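Local coordinates for protein putative secreted lipase (PDB 5H6B) that probably hydrolyses the ester bonds of triacylglycerols as a secreted, thermostable lipase of the alpha/beta-hydrolase superfamily, at residues Y58-G70 against S83-L95. Numbering follows the deposited sequence.
With ZN (zinc ion), chain C.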
loop_
_atom_site.group_PDB
_atom_site.type_symbol
_atom_site.label_atom_id
_atom_site.label_comp_id
_atom_site.label_asym_id
_atom_site.label_seq_id
_atom_site.Cartn_x
_atom_site.Cartn_y
_atom_site.Cartn_z
ATOM N N TYR A 58 -15.413 6.942 -4.850
ATOM C CA TYR A 58 -14.068 7.260 -5.335
ATOM C C TYR A 58 -13.851 6.715 -6.741
ATOM O O TYR A 58 -14.385 5.649 -7.093
ATOM C CB TYR A 58 -12.993 6.659 -4.407
ATOM C CG TYR A 58 -12.945 7.259 -3.009
ATOM C CD1 TYR A 58 -13.775 6.778 -1.993
ATOM C CD2 TYR A 58 -12.062 8.295 -2.701
ATOM C CE1 TYR A 58 -13.733 7.313 -0.718
ATOM C CE2 TYR A 58 -12.023 8.847 -1.423
ATOM C CZ TYR A 58 -12.852 8.345 -0.440
ATOM O OH TYR A 58 -12.819 8.867 0.821
ATOM N N CYS A 59 -13.069 7.453 -7.526
ATOM C CA CYS A 59 -12.393 6.940 -8.723
ATOM C C CYS A 59 -11.132 6.199 -8.267
ATOM O O CYS A 59 -10.212 6.828 -7.723
ATOM C CB CYS A 59 -11.987 8.095 -9.653
ATOM S SG CYS A 59 -13.379 9.031 -10.340
ATOM N N VAL A 60 -11.095 4.879 -8.472
ATOM C CA VAL A 60 -10.023 4.012 -7.945
ATOM C C VAL A 60 -9.193 3.464 -9.116
ATOM O O VAL A 60 -9.722 3.171 -10.182
ATOM C CB VAL A 60 -10.614 2.861 -7.092
ATOM C CG1 VAL A 60 -9.516 1.974 -6.509
ATOM C CG2 VAL A 60 -11.498 3.422 -5.989
ATOM N N PHE A 61 -7.887 3.377 -8.922
ATOM C CA PHE A 61 -6.964 2.842 -9.919
ATOM C C PHE A 61 -5.976 1.933 -9.212
ATOM O O PHE A 61 -5.646 2.179 -8.046
ATOM C CB PHE A 61 -6.212 3.969 -10.622
ATOM C CG PHE A 61 -7.098 4.848 -11.451
ATOM C CD1 PHE A 61 -7.800 5.901 -10.867
ATOM C CD2 PHE A 61 -7.260 4.605 -12.823
ATOM C CE1 PHE A 61 -8.638 6.696 -11.627
ATOM C CE2 PHE A 61 -8.097 5.402 -13.581
ATOM C CZ PHE A 61 -8.782 6.450 -12.984
ATOM N N SER A 62 -5.531 0.878 -9.893
ATOM C CA SER A 62 -4.571 -0.069 -9.314
ATOM C C SER A 62 -3.572 -0.502 -10.362
ATOM O O SER A 62 -3.962 -0.821 -11.472
ATOM C CB SER A 62 -5.311 -1.282 -8.771
ATOM O OG SER A 62 -5.952 -1.993 -9.819
ATOM N N LEU A 63 -2.289 -0.496 -10.017
ATOM C CA LEU A 63 -1.222 -0.859 -10.965
ATOM C C LEU A 63 -0.597 -2.194 -10.653
ATOM O O LEU A 63 -0.602 -2.652 -9.499
ATOM C CB LEU A 63 -0.093 0.186 -10.948
ATOM C CG LEU A 63 1.074 0.057 -9.937
ATOM C CD1 LEU A 63 2.223 0.997 -10.271
ATOM C CD2 LEU A 63 0.598 0.293 -8.509
ATOM N N ASP A 64 0.022 -2.766 -11.681
ATOM C CA ASP A 64 0.940 -3.888 -11.544
ATOM C C ASP A 64 2.353 -3.325 -11.490
ATOM O O ASP A 64 2.654 -2.442 -12.244
ATOM C CB ASP A 64 0.836 -4.791 -12.781
ATOM C CG ASP A 64 -0.024 -6.013 -12.571
ATOM O OD1 ASP A 64 -0.667 -6.189 -11.517
ATOM O OD2 ASP A 64 -0.016 -6.849 -13.491
ATOM N N TYR A 65 3.241 -3.881 -10.673
ATOM C CA TYR A 65 4.617 -3.362 -10.538
ATOM C C TYR A 65 5.516 -4.519 -10.149
ATOM O O TYR A 65 5.046 -5.429 -9.492
ATOM C CB TYR A 65 4.708 -2.207 -9.506
ATOM C CG TYR A 65 4.651 -2.610 -8.038
ATOM C CD1 TYR A 65 5.772 -3.124 -7.389
ATOM C CD2 TYR A 65 3.484 -2.471 -7.301
ATOM C CE1 TYR A 65 5.734 -3.496 -6.057
ATOM C CE2 TYR A 65 3.436 -2.843 -5.966
ATOM C CZ TYR A 65 4.569 -3.354 -5.343
ATOM O OH TYR A 65 4.560 -3.741 -4.014
ATOM N N GLY A 66 6.790 -4.489 -10.552
ATOM C CA GLY A 66 7.756 -5.507 -10.156
ATOM C C GLY A 66 7.515 -6.840 -10.828
ATOM O O GLY A 66 7.895 -7.883 -10.281
ATOM N N GLN A 67 6.896 -6.825 -12.013
ATOM C CA GLN A 67 6.664 -8.071 -12.746
ATOM C C GLN A 67 7.987 -8.720 -13.123
ATOM O O GLN A 67 8.933 -8.031 -13.435
ATOM C CB GLN A 67 5.860 -7.849 -14.009
ATOM C CG GLN A 67 4.497 -7.233 -13.780
ATOM C CD GLN A 67 4.491 -5.752 -14.087
ATOM O OE1 GLN A 67 5.353 -5.006 -13.603
ATOM N NE2 GLN A 67 3.512 -5.306 -14.869
ATOM N N LEU A 68 8.045 -10.046 -13.058
ATOM C CA LEU A 68 9.207 -10.802 -13.526
ATOM C C LEU A 68 8.755 -11.663 -14.719
ATOM O O LEU A 68 7.751 -12.373 -14.606
ATOM C CB LEU A 68 9.783 -11.672 -12.400
ATOM C CG LEU A 68 11.310 -11.767 -12.322
ATOM C CD1 LEU A 68 11.976 -10.399 -12.152
ATOM C CD2 LEU A 68 11.692 -12.694 -11.175
ATOM N N PRO A 69 9.484 -11.595 -15.862
ATOM C CA PRO A 69 9.106 -12.371 -17.042
ATOM C C PRO A 69 8.913 -13.824 -16.704
ATOM O O PRO A 69 9.717 -14.380 -15.983
ATOM C CB PRO A 69 10.308 -12.190 -17.978
ATOM C CG PRO A 69 10.887 -10.861 -17.615
ATOM C CD PRO A 69 10.662 -10.738 -16.129
ATOM N N GLY A 70 7.828 -14.425 -17.187
ATOM C CA GLY A 70 7.532 -15.829 -16.895
ATOM C C GLY A 70 6.865 -16.125 -15.557
ATOM O O GLY A 70 6.681 -17.294 -15.225
ATOM N N SER A 83 10.415 -0.426 -9.481
ATOM C CA SER A 83 8.990 -0.454 -9.136
ATOM C C SER A 83 8.437 0.946 -8.812
ATOM O O SER A 83 7.325 1.314 -9.240
ATOM C CB SER A 83 8.732 -1.427 -7.989
ATOM O OG SER A 83 8.898 -2.774 -8.420
ATOM N N ALA A 84 9.223 1.724 -8.076
ATOM C CA ALA A 84 8.864 3.105 -7.766
ATOM C C ALA A 84 8.761 3.962 -9.020
ATOM O O ALA A 84 7.934 4.868 -9.066
ATOM C CB ALA A 84 9.866 3.712 -6.786
ATOM N N GLU A 85 9.589 3.681 -10.030
ATOM C CA GLU A 85 9.490 4.392 -11.310
ATOM C C GLU A 85 8.222 4.016 -12.050
ATOM O O GLU A 85 7.585 4.886 -12.636
ATOM C CB GLU A 85 10.733 4.185 -12.192
ATOM C CG GLU A 85 10.688 4.833 -13.592
ATOM C CD GLU A 85 10.263 6.318 -13.623
ATOM O OE1 GLU A 85 10.595 7.089 -12.683
ATOM O OE2 GLU A 85 9.589 6.721 -14.609
ATOM N N GLN A 86 7.823 2.744 -12.007
ATOM C CA GLN A 86 6.520 2.340 -12.601
ATOM C C GLN A 86 5.350 3.083 -11.949
ATOM O O GLN A 86 4.397 3.499 -12.622
ATOM C CB GLN A 86 6.283 0.840 -12.459
ATOM C CG GLN A 86 7.232 -0.035 -13.236
ATOM C CD GLN A 86 7.007 -1.490 -12.921
ATOM O OE1 GLN A 86 7.474 -2.003 -11.910
ATOM N NE2 GLN A 86 6.281 -2.167 -13.785
ATOM N N LEU A 87 5.435 3.228 -10.628
ATOM C CA LEU A 87 4.435 3.960 -9.849
ATOM C C LEU A 87 4.382 5.427 -10.288
ATOM O O LEU A 87 3.291 5.985 -10.465
ATOM C CB LEU A 87 4.742 3.846 -8.342
ATOM C CG LEU A 87 3.884 4.670 -7.382
ATOM C CD1 LEU A 87 2.435 4.228 -7.456
ATOM C CD2 LEU A 87 4.412 4.579 -5.956
ATOM N N ASP A 88 5.567 6.019 -10.466
ATOM C CA ASP A 88 5.725 7.389 -10.986
ATOM C C ASP A 88 4.947 7.604 -12.286
ATOM O O ASP A 88 4.054 8.469 -12.338
ATOM C CB ASP A 88 7.221 7.711 -11.173
ATOM C CG ASP A 88 7.504 9.194 -11.437
ATOM O OD1 ASP A 88 6.561 10.016 -11.594
ATOM O OD2 ASP A 88 8.709 9.516 -11.489
ATOM N N VAL A 89 5.268 6.803 -13.308
ATOM C CA VAL A 89 4.557 6.832 -14.611
ATOM C C VAL A 89 3.045 6.623 -14.428
ATOM O O VAL A 89 2.222 7.333 -15.030
ATOM C CB VAL A 89 5.116 5.757 -15.583
ATOM C CG1 VAL A 89 4.210 5.560 -16.797
ATOM C CG2 VAL A 89 6.532 6.115 -16.024
ATOM N N PHE A 90 2.680 5.659 -13.586
ATOM C CA PHE A 90 1.262 5.334 -13.373
ATOM C C PHE A 90 0.472 6.490 -12.732
ATOM O O PHE A 90 -0.648 6.782 -13.164
ATOM C CB PHE A 90 1.121 4.045 -12.558
ATOM C CG PHE A 90 -0.289 3.528 -12.474
ATOM C CD1 PHE A 90 -0.797 2.707 -13.460
ATOM C CD2 PHE A 90 -1.111 3.868 -11.398
ATOM C CE1 PHE A 90 -2.092 2.221 -13.383
ATOM C CE2 PHE A 90 -2.402 3.381 -11.310
ATOM C CZ PHE A 90 -2.895 2.555 -12.309
ATOM N N VAL A 91 1.039 7.143 -11.717
ATOM C CA VAL A 91 0.368 8.293 -11.089
ATOM C C VAL A 91 0.201 9.450 -12.093
ATOM O O VAL A 91 -0.867 10.052 -12.156
ATOM C CB VAL A 91 1.082 8.788 -9.801
ATOM C CG1 VAL A 91 0.452 10.085 -9.288
ATOM C CG2 VAL A 91 1.021 7.734 -8.704
ATOM N N ASP A 92 1.247 9.745 -12.867
ATOM C CA ASP A 92 1.179 10.779 -13.921
ATOM C C ASP A 92 0.037 10.480 -14.895
ATOM O O ASP A 92 -0.767 11.356 -15.199
ATOM C CB ASP A 92 2.519 10.908 -14.675
ATOM C CG ASP A 92 3.641 11.521 -13.813
ATOM O OD1 ASP A 92 3.351 12.297 -12.879
ATOM O OD2 ASP A 92 4.833 11.235 -14.073
ATOM N N LYS A 93 -0.053 9.228 -15.326
ATOM C CA LYS A 93 -1.110 8.758 -16.238
ATOM C C LYS A 93 -2.525 8.877 -15.664
ATOM O O LYS A 93 -3.477 9.205 -16.390
ATOM C CB LYS A 93 -0.805 7.307 -16.620
ATOM C CG LYS A 93 -1.767 6.616 -17.578
ATOM C CD LYS A 93 -1.338 5.172 -17.836
ATOM C CE LYS A 93 0.112 5.087 -18.312
ATOM N NZ LYS A 93 0.403 3.845 -19.072
ATOM N N VAL A 94 -2.667 8.615 -14.368
ATOM C CA VAL A 94 -3.964 8.767 -13.681
ATOM C C VAL A 94 -4.337 10.261 -13.524
ATOM O O VAL A 94 -5.512 10.643 -13.671
ATOM C CB VAL A 94 -3.967 8.032 -12.302
ATOM C CG1 VAL A 94 -5.224 8.329 -11.500
ATOM C CG2 VAL A 94 -3.833 6.524 -12.484
ATOM N N LEU A 95 -3.346 11.090 -13.208
ATOM C CA LEU A 95 -3.567 12.540 -13.092
ATOM C C LEU A 95 -3.831 13.195 -14.461
ATOM O O LEU A 95 -4.794 13.955 -14.593
ATOM C CB LEU A 95 -2.405 13.215 -12.348
ATOM C CG LEU A 95 -2.241 12.765 -10.884
ATOM C CD1 LEU A 95 -1.101 13.512 -10.194
ATOM C CD2 LEU A 95 -3.532 12.926 -10.095
HETATM ZN ZN ZN C . -0.185 -8.688 -13.495
#
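The amide of Q86 bridges two neighbouring residues of the loop that follows strand 59-63. Its OE1 accepts a hydrogen bond from G66 N at 2.9 Å, on a lone pair in the carbonyl plane, while its NE2 donates to Q67 OE1 at 3.0 Å with an N-H...O angle of 167°. The side-chain amide planes of Q86 and Q67 lie 23° apart, and both bonds together fix the flip of the Q86 amide. A leucine here would probably leave G66 N and Q67 OE1 without these mates and the Q67 side chain freer to turn. G66 has a positive phi, easy for glycine, and S83 OG lies 3.4 Å from its CA, where a side chain would crowd.

Helix segment 83-95 runs nearly antiparallel to strand 59-63 and covers this part of the parallel sheet, as expected in an alpha/beta-hydrolase fold. Apolar packing joins them: L63 CB sits 3.5 Å from the F90 ring centroid, squarely over one face, whereas F61 CB meets the ring's edge. F90 CG, anti to the backbone N (chi1 -171°), lays the ring beneath L63 CB. Branched V94 places CG1 over the F61 ring, 3.6 Å from CD1. The end of the D64 side chain leads away from the helix and binds zinc through OD2, with H75 as another ligand.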